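Local structure of B-cell differentiation antigen CD72 (Mus musculus, 5B1R) at residues E14-I19 / S115-F120; K39-D44 / P110-S115; Y69-S74 / D89-Y94. The protein acts as a B-cell co-receptor that recognises the Sm/ribonucleoprotein self-antigen and dampens B-cell receptor signalling, this chain being its extracellular C-type lectin-like domain. The protein carries 2 engineered substitutions. All blocks are in the same frame, centred on the assembly; numbering follows the deposited sequence.

Interaction 1 of 3, residues E14-I19 / S115-F120. With ACT (acetate ion), chain B.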
loop_
_atom_site.group_PDB
_atom_site.type_symbol
_atom_site.label_atom_id
_atom_site.label_comp_id
_atom_site.label_asym_id
_atom_site.label_seq_id
_atom_site.Cartn_x
_atom_site.Cartn_y
_atom_site.Cartn_z
ATOM N N GLU A 14 1.269 -13.374 7.084
ATOM C CA GLU A 14 1.879 -12.930 8.349
ATOM C C GLU A 14 1.903 -11.409 8.468
ATOM O O GLU A 14 2.751 -10.854 9.181
ATOM C CB GLU A 14 3.289 -13.488 8.485
ATOM C CG GLU A 14 3.319 -14.996 8.496
ATOM C CD GLU A 14 4.733 -15.507 8.546
ATOM O OE1 GLU A 14 5.446 -15.416 7.519
ATOM O OE2 GLU A 14 5.140 -15.998 9.617
ATOM N N ARG A 15 0.955 -10.745 7.792
ATOM C CA ARG A 15 0.905 -9.291 7.718
ATOM C C ARG A 15 -0.475 -8.763 8.109
ATOM O O ARG A 15 -1.470 -9.497 8.129
ATOM C CB ARG A 15 1.204 -8.853 6.288
ATOM C CG ARG A 15 2.540 -9.350 5.785
ATOM C CD ARG A 15 2.507 -9.631 4.302
ATOM N NE ARG A 15 2.465 -8.411 3.526
ATOM C CZ ARG A 15 2.111 -8.345 2.244
ATOM N NH1 ARG A 15 2.157 -7.181 1.625
ATOM N NH2 ARG A 15 1.684 -9.421 1.595
ATOM N N CYS A 16 -0.505 -7.464 8.388
ATOM C CA CYS A 16 -1.726 -6.724 8.653
ATOM C C CYS A 16 -1.647 -5.411 7.885
ATOM O O CYS A 16 -0.627 -4.725 7.953
ATOM C CB CYS A 16 -1.841 -6.396 10.135
ATOM S SG CYS A 16 -1.749 -7.818 11.243
ATOM N N PHE A 17 -2.736 -5.046 7.209
ATOM C CA PHE A 17 -2.796 -3.777 6.487
ATOM C C PHE A 17 -3.672 -2.777 7.222
ATOM O O PHE A 17 -4.693 -3.133 7.819
ATOM C CB PHE A 17 -3.359 -3.975 5.090
ATOM C CG PHE A 17 -2.550 -4.907 4.255
ATOM C CD1 PHE A 17 -1.334 -4.508 3.716
ATOM C CD2 PHE A 17 -2.999 -6.189 4.011
ATOM C CE1 PHE A 17 -0.588 -5.388 2.957
ATOM C CE2 PHE A 17 -2.261 -7.058 3.247
ATOM C CZ PHE A 17 -1.052 -6.661 2.714
ATOM N N TYR A 18 -3.277 -1.513 7.125
ATOM C CA TYR A 18 -4.045 -0.412 7.666
ATOM C C TYR A 18 -4.257 0.606 6.549
ATOM O O TYR A 18 -3.277 1.124 5.978
ATOM C CB TYR A 18 -3.312 0.241 8.848
ATOM C CG TYR A 18 -4.016 1.475 9.333
ATOM C CD1 TYR A 18 -5.154 1.372 10.119
ATOM C CD2 TYR A 18 -3.564 2.750 8.984
ATOM C CE1 TYR A 18 -5.813 2.510 10.546
ATOM C CE2 TYR A 18 -4.217 3.872 9.416
ATOM C CZ TYR A 18 -5.341 3.748 10.193
ATOM O OH TYR A 18 -5.994 4.860 10.632
ATOM N N ILE A 19 -5.520 0.874 6.227
ATOM C CA ILE A 19 -5.821 1.918 5.250
ATOM C C ILE A 19 -5.927 3.257 5.972
ATOM O O ILE A 19 -6.760 3.427 6.849
ATOM C CB ILE A 19 -7.144 1.637 4.503
ATOM C CG1 ILE A 19 -7.110 0.276 3.789
ATOM C CG2 ILE A 19 -7.445 2.792 3.535
ATOM C CD1 ILE A 19 -8.493 -0.198 3.357
ATOM N N SER A 115 1.995 -3.880 8.800
ATOM C CA SER A 115 2.821 -4.330 9.902
ATOM C C SER A 115 2.863 -5.846 9.863
ATOM O O SER A 115 2.141 -6.494 9.089
ATOM C CB SER A 115 2.223 -3.866 11.237
ATOM O OG SER A 115 1.084 -4.655 11.578
ATOM N N GLU A 116 3.684 -6.443 10.707
ATOM C CA GLU A 116 3.583 -7.875 10.879
ATOM C C GLU A 116 2.301 -8.220 11.659
ATOM O O GLU A 116 1.760 -7.390 12.389
ATOM C CB GLU A 116 4.844 -8.447 11.542
ATOM C CG GLU A 116 4.962 -8.281 13.049
ATOM C CD GLU A 116 5.441 -6.910 13.521
ATOM O OE1 GLU A 116 5.965 -6.831 14.650
ATOM O OE2 GLU A 116 5.293 -5.907 12.794
ATOM N N ALA A 117 1.797 -9.433 11.454
ATOM C CA ALA A 117 0.747 -9.985 12.291
ATOM C C ALA A 117 1.386 -10.534 13.562
ATOM O O ALA A 117 2.587 -10.765 13.617
ATOM C CB ALA A 117 0.006 -11.069 11.547
ATOM N N PHE A 118 0.603 -10.715 14.608
ATOM C CA PHE A 118 1.147 -11.293 15.829
ATOM C C PHE A 118 0.711 -12.732 15.987
ATOM O O PHE A 118 -0.407 -13.083 15.654
ATOM C CB PHE A 118 0.805 -10.437 17.071
ATOM C CG PHE A 118 -0.668 -10.352 17.423
ATOM C CD1 PHE A 118 -1.506 -9.393 16.843
ATOM C CD2 PHE A 118 -1.193 -11.188 18.398
ATOM C CE1 PHE A 118 -2.853 -9.301 17.217
ATOM C CE2 PHE A 118 -2.536 -11.098 18.769
ATOM C CZ PHE A 118 -3.365 -10.158 18.178
ATOM N N ARG A 119 1.592 -13.569 16.514
ATOM C CA ARG A 119 1.259 -14.966 16.745
ATOM C C ARG A 119 0.471 -15.109 18.033
ATOM O O ARG A 119 0.673 -14.357 18.979
ATOM C CB ARG A 119 2.541 -15.794 16.837
ATOM C CG ARG A 119 3.298 -15.877 15.512
ATOM C CD ARG A 119 4.746 -16.319 15.741
ATOM N NE ARG A 119 5.561 -15.200 16.198
ATOM C CZ ARG A 119 6.856 -15.279 16.473
ATOM N NH1 ARG A 119 7.483 -16.435 16.358
ATOM N NH2 ARG A 119 7.518 -14.199 16.871
ATOM N N PHE A 120 -0.423 -16.081 18.092
ATOM C CA PHE A 120 -0.997 -16.421 19.387
ATOM C C PHE A 120 -0.905 -17.926 19.575
ATOM O O PHE A 120 -1.206 -18.677 18.645
ATOM C CB PHE A 120 -2.411 -15.862 19.560
ATOM C CG PHE A 120 -3.433 -16.504 18.687
ATOM C CD1 PHE A 120 -3.411 -16.315 17.320
ATOM C CD2 PHE A 120 -4.437 -17.282 19.236
ATOM C CE1 PHE A 120 -4.362 -16.905 16.515
ATOM C CE2 PHE A 120 -5.393 -17.871 18.433
ATOM C CZ PHE A 120 -5.355 -17.681 17.068
HETATM C C ACT B . 5.038 -11.560 16.606
HETATM O O ACT B . 4.365 -12.624 16.487
HETATM O OXT ACT B . 6.177 -11.565 16.082
HETATM C CH3 ACT B . 4.533 -10.348 17.336
#
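C16 and S115 form an antiparallel hydrogen-bonded pair between strands 15-21 and 109-119, which join the two ends of this C-type lectin-like domain. S115 N donates to C16 O at 2.9 Å. C16 N returns a bond to S115 O. One step on, R15 and E116 are a non-hydrogen-bonded pair whose side chains diverge. A third backbone bond closes the ladder: A117 N to E14 O at 2.8 Å, nearly straight at 174°, with the donor 54° out of the E14 carbonyl plane. E116 CA and R15 CA add weaker CA-H...O contacts to E14 O and S115 O.

The apolar contact lies on the C16 side. C16 SG is anti to its carbonyl carbon (chi1 -55°) and rests on A117, 3.5 Å from A117 CA. The same sulfur is in a disulfide, which ties strand 15-21 to C5, just after strand 3-4. S115 OG packs beside C16 CB and donates to E116 O.

The polar end of R15 turns away to a salt bridge with E114. F17 CZ sits over one face of the R15 guanidinium, toward its rim.

Beyond the pairing, R119 holds an acetate, probably from the crystallisation liquor. R119 N and R119 NE both donate to acetate O, while R119 NH2 reaches acetate OXT at 3.1 Å.

Interaction 2 of 3, residues K39-D44 / P110-S115. Engineered in segment 110-115: S111 (natural residue Cys).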
loop_
_atom_site.group_PDB
_atom_site.type_symbol
_atom_site.label_atom_id
_atom_site.label_comp_id
_atom_site.label_asym_id
_atom_site.label_seq_id
_atom_site.Cartn_x
_atom_site.Cartn_y
_atom_site.Cartn_z
ATOM N N LYS A 39 5.143 0.090 7.900
ATOM C CA LYS A 39 5.768 0.603 6.689
ATOM C C LYS A 39 4.711 0.757 5.624
ATOM O O LYS A 39 3.635 0.196 5.729
ATOM C CB LYS A 39 6.868 -0.352 6.208
ATOM C CG LYS A 39 6.369 -1.707 5.736
ATOM C CD LYS A 39 7.488 -2.652 5.285
ATOM C CE LYS A 39 6.899 -3.972 4.773
ATOM N NZ LYS A 39 7.916 -4.968 4.321
ATOM N N LEU A 40 5.001 1.515 4.577
ATOM C CA LEU A 40 4.105 1.534 3.435
ATOM C C LEU A 40 3.930 0.129 2.901
ATOM O O LEU A 40 4.892 -0.637 2.803
ATOM C CB LEU A 40 4.690 2.410 2.342
ATOM C CG LEU A 40 4.559 3.909 2.607
ATOM C CD1 LEU A 40 5.520 4.679 1.712
ATOM C CD2 LEU A 40 3.094 4.372 2.444
ATOM N N ALA A 41 2.703 -0.211 2.536
ATOM C CA ALA A 41 2.404 -1.570 2.122
ATOM C C ALA A 41 3.165 -1.952 0.853
ATOM O O ALA A 41 3.278 -1.162 -0.089
ATOM C CB ALA A 41 0.912 -1.720 1.923
ATOM N N ALA A 42 3.664 -3.190 0.845
ATOM C CA ALA A 42 4.560 -3.654 -0.203
ATOM C C ALA A 42 3.854 -4.677 -1.075
ATOM O O ALA A 42 3.364 -5.691 -0.576
ATOM C CB ALA A 42 5.795 -4.278 0.426
ATOM N N PHE A 43 3.827 -4.414 -2.376
ATOM C CA PHE A 43 3.182 -5.283 -3.352
ATOM C C PHE A 43 4.082 -5.488 -4.568
ATOM O O PHE A 43 3.613 -5.542 -5.693
ATOM C CB PHE A 43 1.825 -4.698 -3.779
ATOM C CG PHE A 43 0.890 -4.479 -2.637
ATOM C CD1 PHE A 43 0.377 -5.564 -1.935
ATOM C CD2 PHE A 43 0.566 -3.195 -2.223
ATOM C CE1 PHE A 43 -0.461 -5.371 -0.854
ATOM C CE2 PHE A 43 -0.289 -2.994 -1.148
ATOM C CZ PHE A 43 -0.791 -4.082 -0.455
ATOM N N ASP A 44 5.387 -5.604 -4.347
ATOM C CA ASP A 44 6.299 -5.688 -5.472
ATOM C C ASP A 44 6.043 -6.901 -6.370
ATOM O O ASP A 44 6.181 -6.797 -7.582
ATOM C CB ASP A 44 7.756 -5.751 -5.021
ATOM C CG ASP A 44 8.262 -4.469 -4.390
ATOM O OD1 ASP A 44 7.506 -3.505 -4.145
ATOM O OD2 ASP A 44 9.481 -4.444 -4.138
ATOM N N PRO A 110 -4.630 9.203 0.058
ATOM C CA PRO A 110 -4.619 8.251 1.175
ATOM C C PRO A 110 -3.485 7.242 0.954
ATOM O O PRO A 110 -2.804 7.268 -0.084
ATOM C CB PRO A 110 -5.991 7.574 1.058
ATOM C CG PRO A 110 -6.310 7.658 -0.423
ATOM C CD PRO A 110 -5.771 9.001 -0.859
ATOM N N SER A 111 -3.293 6.342 1.911
ATOM C CA SER A 111 -2.168 5.420 1.834
ATOM C C SER A 111 -2.524 4.105 2.511
ATOM O O SER A 111 -3.562 4.002 3.190
ATOM C CB SER A 111 -0.940 6.051 2.502
ATOM O OG SER A 111 -1.190 6.357 3.867
ATOM N N ILE A 112 -1.660 3.112 2.330
ATOM C CA ILE A 112 -1.852 1.820 2.985
ATOM C C ILE A 112 -0.556 1.485 3.697
ATOM O O ILE A 112 0.516 1.514 3.076
ATOM C CB ILE A 112 -2.192 0.699 1.988
ATOM C CG1 ILE A 112 -3.357 1.125 1.081
ATOM C CG2 ILE A 112 -2.490 -0.600 2.739
ATOM C CD1 ILE A 112 -3.553 0.265 -0.146
ATOM N N CYS A 113 -0.641 1.219 4.998
ATOM C CA CYS A 113 0.497 0.748 5.777
ATOM C C CYS A 113 0.388 -0.755 5.993
ATOM O O CYS A 113 -0.701 -1.332 5.906
ATOM C CB CYS A 113 0.532 1.421 7.147
ATOM S SG CYS A 113 0.514 3.224 7.187
ATOM N N GLU A 114 1.512 -1.378 6.322
ATOM C CA GLU A 114 1.472 -2.762 6.756
ATOM C C GLU A 114 2.405 -2.973 7.933
ATOM O O GLU A 114 3.463 -2.336 8.043
ATOM C CB GLU A 114 1.795 -3.736 5.632
ATOM C CG GLU A 114 3.223 -3.864 5.243
ATOM C CD GLU A 114 3.409 -5.024 4.277
ATOM O OE1 GLU A 114 3.096 -4.852 3.114
ATOM O OE2 GLU A 114 3.848 -6.129 4.666
ATOM N N SER A 115 1.995 -3.880 8.800
ATOM C CA SER A 115 2.821 -4.330 9.902
ATOM C C SER A 115 2.863 -5.846 9.863
ATOM O O SER A 115 2.141 -6.494 9.089
ATOM C CB SER A 115 2.223 -3.866 11.237
ATOM O OG SER A 115 1.084 -4.655 11.578
HETATM O O HOH W 1 5.777 -7.303 3.150
#
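The E114 carboxylate is gripped from several sides: A42 N donates to E114 OE1 at 2.9 Å, and E114 OE2 takes a water at 2.7 Å as well as R15. E114 OE1 is met on the anti side of the carboxylate, 31° out of its plane. This buried carboxylate is thus held at both oxygens, and the nearby R15 would favour its ionised form.

K39 lies alongside E114, with both side chains pointing the same way. K39 CG starts between the backbone N and the carbonyl carbon (chi1 66°), and the chain is extended beyond it. K39 CE packs 3.7 Å from E114 CD. The charges do not make a salt bridge: K39 NZ stays 4.2 Å from E114 OE2, and its link to the shared water is weak.

Only K39 and L40 pair as strand, antiparallel to strand 109-119. K39 N donates to E114 O. E114 N donates to K39 O at 2.7 Å. L40 and C113 form the next, non-hydrogen-bonded pair. The chain then turns across strand 109-119, with A41 N still reaching I112 O at 2.8 Å. Beside this bond A41 CB touches I112 CG2 at 3.7 Å.

The contact sits near the centre of the C-type lectin-like domain. C113 is in a disulfide with C33 of helix 26-35, and L40 packs on that helix through L26 and Q30. A41 and E114 lie against F17 of strand 15-21, while I112 packs on Y69 of strand 69-70.

Interaction 3 of 3, residues Y69-S74 / D89-Y94. Unlike the reference sequence in segment 89-94: D89 (reference Val), K90 (reference Arg), K93 (reference Thr).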
loop_
_atom_site.group_PDB
_atom_site.type_symbol
_atom_site.label_atom_id
_atom_site.label_comp_id
_atom_site.label_asym_id
_atom_site.label_seq_id
_atom_site.Cartn_x
_atom_site.Cartn_y
_atom_site.Cartn_z
ATOM N N TYR A 69 -4.022 5.185 -3.845
ATOM C CA TYR A 69 -3.390 4.984 -2.541
ATOM C C TYR A 69 -1.879 4.901 -2.654
ATOM O O TYR A 69 -1.359 4.070 -3.398
ATOM C CB TYR A 69 -3.902 3.692 -1.884
ATOM C CG TYR A 69 -5.379 3.761 -1.543
ATOM C CD1 TYR A 69 -6.347 3.519 -2.506
ATOM C CD2 TYR A 69 -5.794 4.087 -0.252
ATOM C CE1 TYR A 69 -7.695 3.625 -2.205
ATOM C CE2 TYR A 69 -7.142 4.183 0.067
ATOM C CZ TYR A 69 -8.088 3.944 -0.911
ATOM O OH TYR A 69 -9.438 4.035 -0.625
ATOM N N TRP A 70 -1.164 5.726 -1.894
ATOM C CA TRP A 70 0.282 5.557 -1.798
ATOM C C TRP A 70 0.644 4.182 -1.233
ATOM O O TRP A 70 0.060 3.740 -0.234
ATOM C CB TRP A 70 0.910 6.627 -0.910
ATOM C CG TRP A 70 0.944 8.028 -1.438
ATOM C CD1 TRP A 70 0.473 9.131 -0.809
ATOM C CD2 TRP A 70 1.559 8.475 -2.655
ATOM N NE1 TRP A 70 0.737 10.248 -1.565
ATOM C CE2 TRP A 70 1.400 9.876 -2.711
ATOM C CE3 TRP A 70 2.215 7.827 -3.709
ATOM C CZ2 TRP A 70 1.901 10.649 -3.770
ATOM C CZ3 TRP A 70 2.687 8.589 -4.764
ATOM C CH2 TRP A 70 2.524 9.983 -4.787
ATOM N N ILE A 71 1.638 3.548 -1.850
ATOM C CA ILE A 71 2.187 2.278 -1.385
ATOM C C ILE A 71 3.716 2.347 -1.498
ATOM O O ILE A 71 4.283 3.340 -1.972
ATOM C CB ILE A 71 1.634 1.069 -2.200
ATOM C CG1 ILE A 71 2.000 1.166 -3.692
ATOM C CG2 ILE A 71 0.114 0.943 -2.004
ATOM C CD1 ILE A 71 1.924 -0.155 -4.408
ATOM N N GLN A 72 4.384 1.274 -1.082
ATOM C CA GLN A 72 5.828 1.193 -1.224
ATOM C C GLN A 72 6.249 1.223 -2.689
ATOM O O GLN A 72 5.710 0.491 -3.519
ATOM C CB GLN A 72 6.326 -0.108 -0.617
ATOM C CG GLN A 72 7.831 -0.276 -0.717
ATOM C CD GLN A 72 8.266 -1.677 -0.336
ATOM O OE1 GLN A 72 8.424 -1.982 0.842
ATOM N NE2 GLN A 72 8.433 -2.540 -1.330
ATOM N N MET A 73 7.234 2.044 -3.007
ATOM C CA MET A 73 7.819 2.050 -4.334
ATOM C C MET A 73 8.454 0.686 -4.626
ATOM O O MET A 73 9.125 0.094 -3.773
ATOM C CB MET A 73 8.892 3.137 -4.409
ATOM C CG MET A 73 9.503 3.263 -5.779
ATOM S SD MET A 73 10.867 4.430 -5.875
ATOM C CE MET A 73 12.056 3.694 -4.763
ATOM N N SER A 74 8.237 0.184 -5.839
ATOM C CA SER A 74 8.801 -1.099 -6.249
ATOM C C SER A 74 10.137 -0.868 -6.945
ATOM O O SER A 74 10.182 -0.381 -8.077
ATOM C CB SER A 74 7.826 -1.800 -7.170
ATOM O OG SER A 74 8.404 -3.002 -7.620
ATOM N N ASP A 89 5.035 5.751 -6.049
ATOM C CA ASP A 89 4.119 4.741 -6.582
ATOM C C ASP A 89 2.809 4.757 -5.818
ATOM O O ASP A 89 2.804 4.701 -4.580
ATOM C CB ASP A 89 4.703 3.329 -6.456
ATOM C CG ASP A 89 5.942 3.097 -7.304
ATOM O OD1 ASP A 89 6.489 4.052 -7.871
ATOM O OD2 ASP A 89 6.383 1.925 -7.373
ATOM N N LYS A 90 1.698 4.791 -6.553
ATOM C CA LYS A 90 0.388 4.684 -5.935
ATOM C C LYS A 90 -0.423 3.686 -6.731
ATOM O O LYS A 90 -0.173 3.488 -7.911
ATOM C CB LYS A 90 -0.307 6.045 -5.883
ATOM C CG LYS A 90 -0.759 6.551 -7.248
ATOM C CD LYS A 90 -1.210 8.010 -7.222
ATOM C CE LYS A 90 -1.977 8.372 -8.483
ATOM N NZ LYS A 90 -1.147 8.180 -9.691
ATOM N N ILE A 91 -1.400 3.056 -6.093
ATOM C CA ILE A 91 -2.306 2.186 -6.829
ATOM C C ILE A 91 -3.570 2.968 -7.201
ATOM O O ILE A 91 -4.092 3.764 -6.423
ATOM C CB ILE A 91 -2.623 0.868 -6.081
ATOM C CG1 ILE A 91 -3.241 1.129 -4.700
ATOM C CG2 ILE A 91 -1.352 0.033 -5.983
ATOM C CD1 ILE A 91 -3.741 -0.147 -4.010
ATOM N N LYS A 92 -4.046 2.710 -8.406
ATOM C CA LYS A 92 -5.196 3.414 -8.957
ATOM C C LYS A 92 -6.026 2.418 -9.739
ATOM O O LYS A 92 -5.480 1.517 -10.387
ATOM C CB LYS A 92 -4.720 4.549 -9.858
ATOM C CG LYS A 92 -5.851 5.331 -10.497
ATOM C CD LYS A 92 -5.321 6.608 -11.126
ATOM C CE LYS A 92 -6.441 7.501 -11.667
ATOM N NZ LYS A 92 -5.921 8.859 -11.967
ATOM N N LYS A 93 -7.345 2.557 -9.670
ATOM C CA LYS A 93 -8.209 1.573 -10.303
ATOM C C LYS A 93 -8.584 1.973 -11.706
ATOM O O LYS A 93 -9.106 3.063 -11.933
ATOM C CB LYS A 93 -9.481 1.308 -9.491
ATOM C CG LYS A 93 -10.166 0.015 -9.932
ATOM C CD LYS A 93 -11.300 -0.410 -9.033
ATOM C CE LYS A 93 -11.755 -1.807 -9.429
ATOM N NZ LYS A 93 -13.081 -2.162 -8.852
ATOM N N TYR A 94 -8.296 1.082 -12.647
ATOM C CA TYR A 94 -8.709 1.261 -14.030
ATOM C C TYR A 94 -9.729 0.204 -14.390
ATOM O O TYR A 94 -9.396 -0.975 -14.494
ATOM C CB TYR A 94 -7.504 1.160 -14.956
ATOM C CG TYR A 94 -6.538 2.297 -14.783
ATOM C CD1 TYR A 94 -5.515 2.227 -13.843
ATOM C CD2 TYR A 94 -6.655 3.452 -15.544
ATOM C CE1 TYR A 94 -4.631 3.271 -13.680
ATOM C CE2 TYR A 94 -5.777 4.499 -15.387
ATOM C CZ TYR A 94 -4.766 4.404 -14.456
ATOM O OH TYR A 94 -3.886 5.450 -14.299
HETATM O O HOH W 2 5.916 5.133 -3.442
HETATM O O HOH W 3 8.447 1.546 -9.182
#
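Y69 and I91 form an antiparallel hydrogen-bonded pair, joining strand 69-70 to strand 87-94 in the three-stranded sheet of the C-type lectin-like domain. Y69 N donates to I91 O, and I91 N to Y69 O, both at 2.9 Å. W70 and K90 follow as a non-hydrogen-bonded pair. I71 N then makes a longer, nearly straight bond to D89 O, 3.2 Å and 174°. A water spans I71 O and D89 N.

Side chains pack on both faces. I71 CD1 meets I91 CG2 at 3.6 Å, and the two side chains cross at about a right angle. Y69 CB touches I91 CG1. On the W70 and K90 face, the indole presents its edge to the backbone: D89 O lies in the ring plane, 3.3 Å from W70 CE3. The indole N-H, NE1, bonds to R24 O.

The D89 side chain carries the polar contact. D89 CG, anti to the carbonyl carbon (chi1 -66°), lies 3.7 Å from M73 CA. D89 OD2 accepts S74 N at 3.0 Å, from above the carboxylate plane, and also accepts a bond from a water that donates to S74 O as well. M73 CG lies 3.8 Å from D89 OD2.

D89 also forms salt bridges with R78 through OD1 and R100 through OD2. Two arginines and a backbone N-H thus converge on this buried carboxylate, which would favour its ionised state.

In the fold
Interactions 1 and 2 use the same strand, 109-119, and share S115. Strands 15-21 and 39-40 both pair with it. Interaction 3 belongs to the three-stranded sheet, whose strand 69-70 also bonds to strand 109-119. It is nested along the chain within interaction 2, which is nested within interaction 1. Interactions 2 and 3 are buried. Interaction 1 is partly buried and lies farther from the chain centre, where backbone pairing and a disulfide sulfur dominate. The two buried contacts each add a carboxylate bonded to a backbone N-H and paired with arginine. Backbone hydrogen bonds, A41 with Q72 and P110 with W70, link interactions 2 and 3. R15 and Y18 connect interaction 1 to interaction 2.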